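Local structure of pyoverdine biosynthesis protein PvcA (Pseudomonas aeruginosa, 3E59) at residues A[17-22]-A[94-99]; A[252-257]-A[266-271]; A[184-189]-A[229-234]; A[117-122]-A[234-239]. The protein installs the isonitrile group on L-tyrosine, drawing its carbon atom from C2 of D-ribulose 5-phosphate, in the biosynthesis of paerucumarin. All coordinates share one frame; numbering follows the deposited sequence.

Interaction 1 (A[17-22]-A[94-99])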
# COMPACT_ATOMS: atom_id res chain seq x y z
N LYS A 17 15.60 -7.53 10.55
CA LYS A 17 15.53 -8.93 10.11
C LYS A 17 14.08 -9.41 10.08
O LYS A 17 13.70 -10.19 9.21
CB LYS A 17 16.40 -9.84 10.98
N GLU A 18 13.28 -8.92 11.02
CA GLU A 18 11.83 -9.14 11.06
C GLU A 18 11.09 -8.56 9.82
O GLU A 18 10.18 -9.20 9.28
CB GLU A 18 11.25 -8.56 12.35
CG GLU A 18 9.78 -8.83 12.57
CD GLU A 18 9.49 -10.30 12.80
OE1 GLU A 18 10.23 -10.93 13.59
OE2 GLU A 18 8.52 -10.82 12.18
N LEU A 19 11.48 -7.37 9.39
CA LEU A 19 10.90 -6.74 8.19
C LEU A 19 11.38 -7.41 6.91
O LEU A 19 10.62 -7.53 5.96
CB LEU A 19 11.26 -5.24 8.14
CG LEU A 19 10.98 -4.39 9.39
CD1 LEU A 19 11.67 -3.02 9.28
CD2 LEU A 19 9.48 -4.23 9.61
N LEU A 20 12.65 -7.81 6.88
CA LEU A 20 13.29 -8.33 5.68
C LEU A 20 12.64 -9.63 5.16
O LEU A 20 12.68 -9.90 3.96
CB LEU A 20 14.79 -8.55 5.93
CG LEU A 20 15.71 -7.31 5.90
CD1 LEU A 20 17.08 -7.67 6.40
CD2 LEU A 20 15.79 -6.72 4.48
N LEU A 21 12.07 -10.41 6.08
CA LEU A 21 11.28 -11.61 5.76
C LEU A 21 10.10 -11.35 4.84
O LEU A 21 9.70 -12.25 4.10
CB LEU A 21 10.74 -12.25 7.04
CG LEU A 21 11.74 -12.78 8.06
CD1 LEU A 21 11.05 -13.00 9.40
CD2 LEU A 21 12.43 -14.07 7.55
N TYR A 22 9.54 -10.14 4.90
CA TYR A 22 8.32 -9.78 4.18
C TYR A 22 8.52 -8.68 3.13
O TYR A 22 7.57 -8.01 2.72
CB TYR A 22 7.25 -9.34 5.20
CG TYR A 22 6.99 -10.38 6.27
CD1 TYR A 22 6.22 -11.51 6.00
CD2 TYR A 22 7.55 -10.25 7.54
CE1 TYR A 22 6.00 -12.48 6.97
CE2 TYR A 22 7.34 -11.22 8.52
CZ TYR A 22 6.56 -12.32 8.22
OH TYR A 22 6.34 -13.28 9.18
N ASN A 94 -0.53 -5.98 12.50
CA ASN A 94 -0.62 -5.95 13.94
C ASN A 94 0.29 -6.98 14.62
O ASN A 94 0.90 -6.67 15.63
CB ASN A 94 -2.06 -6.10 14.42
CG ASN A 94 -2.21 -5.71 15.87
OD1 ASN A 94 -2.09 -4.54 16.21
ND2 ASN A 94 -2.43 -6.69 16.74
N HIS A 95 0.37 -8.18 14.06
CA HIS A 95 1.18 -9.24 14.67
C HIS A 95 2.67 -8.95 14.50
O HIS A 95 3.46 -9.27 15.37
CB HIS A 95 0.83 -10.63 14.14
CG HIS A 95 1.47 -11.76 14.90
ND1 HIS A 95 2.34 -12.65 14.32
CD2 HIS A 95 1.37 -12.11 16.21
CE1 HIS A 95 2.75 -13.52 15.23
NE2 HIS A 95 2.18 -13.22 16.39
N LEU A 96 3.04 -8.34 13.38
CA LEU A 96 4.40 -7.84 13.18
C LEU A 96 4.84 -6.90 14.34
O LEU A 96 5.96 -7.02 14.85
CB LEU A 96 4.46 -7.12 11.82
CG LEU A 96 5.79 -6.60 11.26
CD1 LEU A 96 6.76 -7.72 10.89
CD2 LEU A 96 5.52 -5.77 10.04
N CYS A 97 3.96 -6.00 14.75
CA CYS A 97 4.24 -5.08 15.86
C CYS A 97 4.40 -5.84 17.17
O CYS A 97 5.28 -5.50 17.98
CB CYS A 97 3.12 -4.03 15.98
SG CYS A 97 3.09 -2.76 14.68
N GLN A 98 3.56 -6.87 17.37
CA GLN A 98 3.62 -7.72 18.57
C GLN A 98 4.94 -8.51 18.64
O GLN A 98 5.57 -8.59 19.70
CB GLN A 98 2.40 -8.66 18.65
CG GLN A 98 1.05 -7.94 18.86
CD GLN A 98 -0.15 -8.88 18.89
OE1 GLN A 98 -0.27 -9.79 18.08
NE2 GLN A 98 -1.05 -8.64 19.83
N ARG A 99 5.35 -9.09 17.52
CA ARG A 99 6.65 -9.80 17.46
C ARG A 99 7.85 -8.91 17.80
O ARG A 99 8.77 -9.36 18.47
CB ARG A 99 6.86 -10.48 16.10
CG ARG A 99 5.84 -11.58 15.80
CD ARG A 99 6.33 -12.56 14.75
NE ARG A 99 6.74 -13.84 15.36
CZ ARG A 99 7.99 -14.18 15.65
NH1 ARG A 99 9.00 -13.36 15.40
NH2 ARG A 99 8.23 -15.36 16.20
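The guanidinium of Arg-99 receives Glu-18 OE1 at its edge and close to its plane, while the Glu-18 carboxylate is turned 32° from that plane. The phenol ring of Tyr-22 has Leu-21 CB over one face, displaced toward the rim, and Glu-18 OE2 at its edge, in the ring plane; Leu-96 CD1 comes to this ring obliquely. One carboxylate is thus divided between two flat neighbours, one oxygen to each.

The charged pair is a long salt bridge: Arg-99 NH1 lies 3.3 Å from Glu-18 OE1, and with an N-H...O angle of 133° the hydrogen bond within it is weak. The two side chains cross at about a right angle, and Arg-99 CD passes 3.8 Å from Glu-18 OE2. Glu-18 also has an apolar contact, made by its CG, which stands anti to the backbone N (chi1 -175°) and meets Leu-96 CD1 at 3.6 Å, the two side chains sliding past each other in opposite directions. Leu-96 CD2 reaches Leu-19 CD2 at 4.3 Å, so CD1 serves Glu-18 and Tyr-22 while CD2 faces Leu-19.

Helix 11-20 is thereby packed on helix 84-103 near the edge of the parallel sheet: Leu-19 also rests on Phe-266 of strand 265-267, Leu-96 on Ile-268, and Tyr-22 meets Phe-92 edge-to-face.

Interaction 2 (A[252-257]-A[266-271]). With PO4 (phosphate ion), chain E.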
# COMPACT_ATOMS: atom_id res chain seq x y z
N ILE A 252 9.77 4.98 10.40
CA ILE A 252 10.24 4.06 9.38
C ILE A 252 9.17 4.05 8.31
O ILE A 252 8.00 3.83 8.59
CB ILE A 252 10.50 2.62 9.93
CG1 ILE A 252 11.31 2.63 11.24
CG2 ILE A 252 11.13 1.71 8.86
CD1 ILE A 252 12.57 3.45 11.22
N ARG A 253 9.60 4.31 7.07
CA ARG A 253 8.69 4.46 5.96
C ARG A 253 8.43 3.12 5.22
O ARG A 253 9.28 2.63 4.45
CB ARG A 253 9.27 5.53 5.02
CG ARG A 253 8.44 5.85 3.77
CD ARG A 253 7.01 6.39 4.06
NE ARG A 253 6.56 7.14 2.89
CZ ARG A 253 6.15 6.58 1.76
NH1 ARG A 253 6.10 5.26 1.66
NH2 ARG A 253 5.80 7.33 0.73
N LEU A 254 7.27 2.53 5.47
CA LEU A 254 6.86 1.33 4.74
C LEU A 254 6.14 1.70 3.46
O LEU A 254 5.74 2.85 3.28
CB LEU A 254 5.99 0.41 5.59
CG LEU A 254 6.50 -0.07 6.96
CD1 LEU A 254 5.37 -0.78 7.67
CD2 LEU A 254 7.74 -0.98 6.85
N SER A 255 5.98 0.72 2.58
CA SER A 255 5.36 0.93 1.27
C SER A 255 4.71 -0.37 0.84
O SER A 255 5.06 -1.44 1.36
CB SER A 255 6.42 1.35 0.24
OG SER A 255 5.84 1.73 -0.99
N ILE A 256 3.75 -0.29 -0.07
CA ILE A 256 3.18 -1.48 -0.69
C ILE A 256 3.64 -1.65 -2.13
O ILE A 256 3.10 -2.49 -2.88
CB ILE A 256 1.60 -1.57 -0.56
CG1 ILE A 256 0.91 -0.24 -0.85
CG2 ILE A 256 1.25 -2.03 0.83
CD1 ILE A 256 0.83 0.11 -2.31
N HIS A 257 4.65 -0.85 -2.51
CA HIS A 257 5.42 -1.04 -3.73
C HIS A 257 6.82 -1.54 -3.42
O HIS A 257 7.38 -1.18 -2.39
CB HIS A 257 5.59 0.26 -4.51
CG HIS A 257 4.32 0.97 -4.78
ND1 HIS A 257 4.17 2.32 -4.56
CD2 HIS A 257 3.13 0.53 -5.26
CE1 HIS A 257 2.95 2.69 -4.89
NE2 HIS A 257 2.30 1.62 -5.33
N PHE A 266 10.51 1.28 2.34
CA PHE A 266 10.73 -0.16 2.47
C PHE A 266 9.45 -0.92 2.09
O PHE A 266 8.46 -0.87 2.81
CB PHE A 266 11.13 -0.48 3.91
CG PHE A 266 11.44 -1.95 4.14
CD1 PHE A 266 10.42 -2.87 4.34
CD2 PHE A 266 12.77 -2.39 4.19
CE1 PHE A 266 10.69 -4.22 4.57
CE2 PHE A 266 13.06 -3.73 4.42
CZ PHE A 266 12.02 -4.65 4.60
N GLY A 267 9.48 -1.62 0.96
CA GLY A 267 8.30 -2.38 0.51
C GLY A 267 8.06 -3.63 1.35
O GLY A 267 8.99 -4.38 1.64
N ILE A 268 6.81 -3.84 1.75
CA ILE A 268 6.49 -4.95 2.66
C ILE A 268 5.23 -5.70 2.23
O ILE A 268 4.24 -5.10 1.78
CB ILE A 268 6.37 -4.44 4.15
CG1 ILE A 268 6.29 -5.62 5.13
CG2 ILE A 268 5.17 -3.48 4.33
CD1 ILE A 268 6.74 -5.28 6.54
N HIS A 269 5.29 -7.03 2.34
CA HIS A 269 4.17 -7.90 2.06
C HIS A 269 3.30 -8.07 3.29
O HIS A 269 3.78 -7.96 4.43
CB HIS A 269 4.63 -9.26 1.54
CG HIS A 269 5.02 -9.25 0.09
ND1 HIS A 269 4.10 -9.15 -0.93
CD2 HIS A 269 6.23 -9.39 -0.51
CE1 HIS A 269 4.72 -9.21 -2.10
NE2 HIS A 269 6.01 -9.36 -1.87
N MET A 270 2.02 -8.31 3.06
CA MET A 270 1.03 -8.45 4.14
C MET A 270 0.26 -9.79 4.10
O MET A 270 -0.46 -10.12 5.05
CB MET A 270 0.04 -7.28 4.11
CG MET A 270 0.64 -5.90 4.31
SD MET A 270 -0.61 -4.63 4.18
CE MET A 270 -1.11 -4.83 2.46
N MET A 271 0.38 -10.51 2.99
CA MET A 271 -0.16 -11.88 2.81
C MET A 271 0.77 -12.52 1.80
O MET A 271 1.36 -11.81 0.97
CB MET A 271 -1.54 -11.86 2.15
CG MET A 271 -2.69 -11.47 3.04
SD MET A 271 -4.22 -11.40 2.09
CE MET A 271 -4.54 -13.13 1.81
P PO4 E . 5.04 5.14 -2.27
O1 PO4 E . 5.78 4.46 -3.40
O2 PO4 E . 3.62 5.41 -2.73
O3 PO4 E . 5.06 4.22 -1.03
O4 PO4 E . 5.68 6.47 -1.96
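Phe-266 holds CG anti to its backbone N (chi1 -177°) and Leu-254 holds CG anti to its carbonyl carbon (chi1 -55°), and the two side chains lie side by side, pointing the same way, with Leu-254 CD2 4.1 Å from Phe-266 CD1. Both stand on one face of a five-stranded parallel sheet with a Rossmann-like strand order, in which strand 265-267 forms the edge beside strand 252-255.

Phe-266 N gives a hydrogen bond to Arg-253 O, its carbonyl takes a weak one from Ser-255 N, and Ile-268 N reaches Ser-255 O at 3.0 Å. Beyond the paired residues, Ile-256 CG2 touches Met-270 CE.

Arg-253, His-257 of the following loop and Ser-255, on the face away from Leu-254, converge on a phosphate ion, probably from the crystallisation liquor, which Lys-265 and Gln-259 also bind. The site is suited to anions and may mark where a substrate phosphate could bind. Ser-255 OG accepts from His-257 N, two residues on: an ST turn at the strand's end. This OG also gives to phosphate O3 at 2.6 Å; Arg-253 NH1 bonds O3 almost straight (172°), NH2 bonds O4 at 2.8 Å, and His-257 ND1 gives to O1 at 2.9 Å.

Interaction 3 (A[184-189]-A[229-234])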
# COMPACT_ATOMS: atom_id res chain seq x y z
N SER A 184 8.23 17.53 -13.96
CA SER A 184 9.26 17.05 -13.05
C SER A 184 9.02 15.61 -12.55
O SER A 184 9.97 14.88 -12.29
CB SER A 184 9.46 18.03 -11.88
OG SER A 184 9.57 17.31 -10.67
N ILE A 185 7.76 15.20 -12.39
CA ILE A 185 7.47 13.80 -12.03
C ILE A 185 8.03 12.89 -13.12
O ILE A 185 8.72 11.91 -12.84
CB ILE A 185 5.95 13.54 -11.85
CG1 ILE A 185 5.40 14.38 -10.69
CG2 ILE A 185 5.65 12.04 -11.67
CD1 ILE A 185 5.92 13.99 -9.31
N ARG A 186 7.75 13.25 -14.37
CA ARG A 186 8.24 12.52 -15.52
C ARG A 186 9.77 12.43 -15.58
O ARG A 186 10.31 11.37 -15.84
CB ARG A 186 7.68 13.14 -16.81
CG ARG A 186 8.21 12.47 -18.08
CD ARG A 186 7.44 12.93 -19.31
NE ARG A 186 8.28 12.79 -20.50
CZ ARG A 186 8.45 11.65 -21.15
NH1 ARG A 186 7.82 10.54 -20.74
NH2 ARG A 186 9.24 11.61 -22.21
N GLU A 187 10.45 13.56 -15.37
CA GLU A 187 11.93 13.59 -15.40
C GLU A 187 12.54 12.63 -14.37
O GLU A 187 13.50 11.90 -14.67
CB GLU A 187 12.46 15.03 -15.23
CG GLU A 187 13.99 15.14 -15.15
CD GLU A 187 14.53 16.55 -15.42
OE1 GLU A 187 13.76 17.54 -15.32
OE2 GLU A 187 15.75 16.66 -15.72
N THR A 188 11.97 12.63 -13.16
CA THR A 188 12.36 11.71 -12.08
C THR A 188 12.13 10.23 -12.45
O THR A 188 13.02 9.40 -12.26
CB THR A 188 11.61 12.05 -10.76
OG1 THR A 188 11.76 13.45 -10.47
CG2 THR A 188 12.13 11.24 -9.58
N LEU A 189 10.95 9.89 -12.97
CA LEU A 189 10.66 8.50 -13.38
C LEU A 189 11.66 8.01 -14.43
O LEU A 189 12.13 6.88 -14.35
CB LEU A 189 9.20 8.33 -13.88
CG LEU A 189 8.09 8.63 -12.86
CD1 LEU A 189 6.68 8.72 -13.51
CD2 LEU A 189 8.11 7.63 -11.70
N ARG A 229 -2.68 9.06 -17.06
CA ARG A 229 -3.11 9.16 -15.67
C ARG A 229 -2.10 8.66 -14.65
O ARG A 229 -2.09 9.13 -13.51
CB ARG A 229 -4.48 8.51 -15.45
CG ARG A 229 -5.62 9.39 -15.95
CD ARG A 229 -6.98 8.82 -15.61
NE ARG A 229 -7.19 7.55 -16.28
CZ ARG A 229 -7.47 6.41 -15.67
NH1 ARG A 229 -7.61 6.36 -14.35
NH2 ARG A 229 -7.63 5.31 -16.39
N ALA A 230 -1.23 7.73 -15.05
CA ALA A 230 -0.19 7.20 -14.15
C ALA A 230 0.78 8.27 -13.64
O ALA A 230 1.22 8.20 -12.50
CB ALA A 230 0.57 6.05 -14.82
N TYR A 231 1.11 9.26 -14.47
CA TYR A 231 1.89 10.42 -13.99
C TYR A 231 1.21 11.16 -12.83
O TYR A 231 1.85 11.51 -11.84
CB TYR A 231 2.15 11.41 -15.14
CG TYR A 231 3.09 10.89 -16.20
CD1 TYR A 231 4.44 10.65 -15.89
CD2 TYR A 231 2.65 10.63 -17.51
CE1 TYR A 231 5.32 10.18 -16.84
CE2 TYR A 231 3.56 10.15 -18.48
CZ TYR A 231 4.89 9.93 -18.12
OH TYR A 231 5.81 9.46 -19.01
N GLY A 232 -0.10 11.40 -12.96
CA GLY A 232 -0.88 12.08 -11.93
C GLY A 232 -0.94 11.31 -10.61
O GLY A 232 -0.76 11.89 -9.54
N VAL A 233 -1.19 10.01 -10.70
CA VAL A 233 -1.24 9.14 -9.52
C VAL A 233 0.08 9.13 -8.74
O VAL A 233 0.09 9.27 -7.52
CB VAL A 233 -1.67 7.69 -9.91
CG1 VAL A 233 -1.60 6.73 -8.71
CG2 VAL A 233 -3.07 7.70 -10.47
N ILE A 234 1.19 8.97 -9.46
CA ILE A 234 2.53 9.07 -8.88
C ILE A 234 2.73 10.45 -8.23
O ILE A 234 3.23 10.54 -7.10
CB ILE A 234 3.63 8.83 -9.96
CG1 ILE A 234 3.49 7.45 -10.62
CG2 ILE A 234 5.01 9.02 -9.40
CD1 ILE A 234 3.49 6.30 -9.65
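Arg-186 and Tyr-231 supply the polar part of this helix crossing. Arg-186 NH1 gives a hydrogen bond to Tyr-231 OH at 2.9 Å with an N-H...O angle of 140°; the hydroxyl oxygen lies in the guanidinium plane, yet the phenol ring is turned 79° from that plane. The arginine gets there with CG anti to its backbone N and a chain extended from CG to NE. Its aliphatic part follows the tyrosine on the way: CB lies 3.8 Å from Tyr-231 CE1, and CD approaches the hydroxyl.

The apolar part lies deeper. Leu-189 divides its methyls, CD1 meeting Tyr-231 CD1 at 3.8 Å and CD2 reaching Ile-234 CG2 at 4.1 Å. Ile-185 joins through its CG2 branch, which packs on Ile-234 CG2 at 3.8 Å and also borders the backbone carbonyl oxygen of Tyr-231. These side chains cross obliquely. The axes of the two short helical segments are nearly perpendicular (92°) and approach to 9.9 Å.

Tyr-231 therefore spans the contact, from the buried leucine to the exposed arginine. Around it, helix 193-210 supplies further packing, with Tyr-199 stacked on the Tyr-231 ring and Leu-198 and Ile-202 against Ile-234, while Trp-238, one turn further along helix 219-247, lies on Ile-185 and Leu-189.

Interaction 4 (A[117-122]-A[234-239])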
# COMPACT_ATOMS: atom_id res chain seq x y z
N ARG A 117 -8.10 9.46 -0.35
CA ARG A 117 -8.52 10.82 -0.59
C ARG A 117 -7.59 11.59 -1.53
O ARG A 117 -8.03 12.53 -2.16
CB ARG A 117 -8.69 11.58 0.73
CG ARG A 117 -9.51 12.87 0.63
CD ARG A 117 -11.00 12.59 0.46
NE ARG A 117 -11.60 12.05 1.68
CZ ARG A 117 -12.77 11.42 1.73
NH1 ARG A 117 -13.48 11.24 0.62
NH2 ARG A 117 -13.23 10.97 2.89
N VAL A 118 -6.32 11.18 -1.63
CA VAL A 118 -5.31 11.97 -2.37
C VAL A 118 -5.52 12.01 -3.90
O VAL A 118 -5.15 12.99 -4.55
CB VAL A 118 -3.81 11.60 -2.01
CG1 VAL A 118 -3.62 11.37 -0.51
CG2 VAL A 118 -3.29 10.43 -2.80
N PHE A 119 -6.12 10.95 -4.45
CA PHE A 119 -6.22 10.78 -5.92
C PHE A 119 -7.34 11.58 -6.60
O PHE A 119 -7.13 12.24 -7.63
CB PHE A 119 -6.31 9.30 -6.28
CG PHE A 119 -5.18 8.47 -5.71
CD1 PHE A 119 -5.45 7.36 -4.92
CD2 PHE A 119 -3.85 8.82 -5.95
CE1 PHE A 119 -4.41 6.59 -4.38
CE2 PHE A 119 -2.81 8.06 -5.41
CZ PHE A 119 -3.09 6.95 -4.63
N GLY A 120 -8.53 11.51 -6.01
CA GLY A 120 -9.70 12.17 -6.58
C GLY A 120 -10.15 11.47 -7.84
O GLY A 120 -10.32 10.24 -7.84
N ASP A 121 -10.31 12.25 -8.90
CA ASP A 121 -10.80 11.76 -10.19
C ASP A 121 -9.77 10.96 -10.97
O ASP A 121 -10.06 10.48 -12.07
CB ASP A 121 -11.36 12.92 -11.04
CG ASP A 121 -10.28 13.93 -11.47
OD1 ASP A 121 -9.32 13.53 -12.18
OD2 ASP A 121 -10.41 15.13 -11.13
N LEU A 122 -8.56 10.82 -10.42
CA LEU A 122 -7.48 10.14 -11.14
C LEU A 122 -7.67 8.63 -11.20
O LEU A 122 -7.40 8.02 -12.23
CB LEU A 122 -6.09 10.52 -10.60
CG LEU A 122 -5.45 11.81 -11.13
CD1 LEU A 122 -4.29 12.22 -10.24
CD2 LEU A 122 -4.98 11.71 -12.61
N ILE A 234 1.19 8.97 -9.46
CA ILE A 234 2.53 9.07 -8.88
C ILE A 234 2.73 10.45 -8.23
O ILE A 234 3.23 10.54 -7.10
CB ILE A 234 3.63 8.83 -9.96
CG1 ILE A 234 3.49 7.45 -10.62
CG2 ILE A 234 5.01 9.02 -9.40
CD1 ILE A 234 3.49 6.30 -9.65
N GLN A 235 2.31 11.51 -8.94
CA GLN A 235 2.42 12.88 -8.41
C GLN A 235 1.72 12.99 -7.05
O GLN A 235 2.31 13.49 -6.10
CB GLN A 235 1.83 13.92 -9.38
CG GLN A 235 1.96 15.36 -8.91
CD GLN A 235 1.02 16.30 -9.63
OE1 GLN A 235 -0.16 15.99 -9.80
NE2 GLN A 235 1.53 17.46 -10.05
N ARG A 236 0.48 12.52 -6.98
CA ARG A 236 -0.28 12.50 -5.72
C ARG A 236 0.35 11.62 -4.64
O ARG A 236 0.45 12.05 -3.48
CB ARG A 236 -1.73 12.07 -5.94
CG ARG A 236 -2.52 12.95 -6.90
CD ARG A 236 -2.58 14.41 -6.47
NE ARG A 236 -3.07 15.23 -7.57
CZ ARG A 236 -4.35 15.38 -7.89
NH1 ARG A 236 -5.30 14.80 -7.17
NH2 ARG A 236 -4.67 16.13 -8.93
N SER A 237 0.75 10.41 -5.00
CA SER A 237 1.39 9.49 -4.04
C SER A 237 2.66 10.09 -3.49
O SER A 237 2.93 9.97 -2.29
CB SER A 237 1.72 8.14 -4.68
OG SER A 237 0.57 7.55 -5.24
N TRP A 238 3.46 10.72 -4.36
CA TRP A 238 4.70 11.34 -3.91
C TRP A 238 4.45 12.60 -3.07
O TRP A 238 5.15 12.83 -2.09
CB TRP A 238 5.65 11.63 -5.08
CG TRP A 238 6.30 10.41 -5.72
CD1 TRP A 238 6.21 9.09 -5.33
CD2 TRP A 238 7.18 10.43 -6.86
NE1 TRP A 238 6.96 8.29 -6.17
CE2 TRP A 238 7.57 9.09 -7.11
CE3 TRP A 238 7.68 11.45 -7.70
CZ2 TRP A 238 8.43 8.74 -8.17
CZ3 TRP A 238 8.54 11.09 -8.76
CH2 TRP A 238 8.90 9.75 -8.98
N ALA A 239 3.48 13.42 -3.48
CA ALA A 239 3.04 14.57 -2.66
C ALA A 239 2.60 14.11 -1.26
O ALA A 239 3.05 14.65 -0.25
CB ALA A 239 1.91 15.34 -3.35
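The short, weakly bonded helix 116-119 and the turn after it form a receiving surface for Arg-236 of the long helix 219-247: Val-118, Phe-119 and Leu-122 all touch this one side chain. Gly-120, with a positive phi of 71°, is where the chain leaves its helical course, and the turn brings Leu-122 round to the arginine.

The Arg-236 chain bends at chi2 (-59°), which sets CD; NH1 gives a hydrogen bond to Val-118 O, 3.2 Å away. The bond is nearly straight (163°), and it lies both in the carbonyl plane and in the guanidinium plane. Phe-119 O is equally near NH1, but the angle there is too poor for a hydrogen bond. Leu-122 CD1 sits over the centre of one guanidinium face, 3.9 Å above it, its side chain crossing the arginine at about a right angle. Val-118 CG2 packs on Arg-236 CB at 3.9 Å, and it also lies over one face of the Phe-119 ring, displaced toward the rim. At the edge of that ring, in plane, Ser-237 OG comes within 3.4 Å of CE2; this hydroxyl is hydrogen-bonded to Val-233 O.

One in-plane bond to Val-118 O thus orients the guanidinium, with a methyl over one face. The two nearby carbonyl oxygens probably favour its positive charge, and Asp-121, not in contact, may add a weak attraction.

The four contacts fall into two pairs. Interactions 1 and 2 have centres 11 Å apart and touch where Tyr-22 O meets His-269 N in a probable hydrogen bond. Interactions 3 and 4, also 11 Å apart, share Ile-234 and meet on helix 219-247. Interactions 1 and 3 lie 31 Å apart, on opposite sides of the chain's centre. Strand 252-255 follows helix 219-247, and interactions 2 and 4, with centres 18 Å apart, come to about 5 Å between nearest atoms without touching. Along the chain, interaction 1 closes first, 4 then encloses 3, and 2 comes last. One pair thus fastens helices to the sheet edge; the other packs the helical part around helix 219-247.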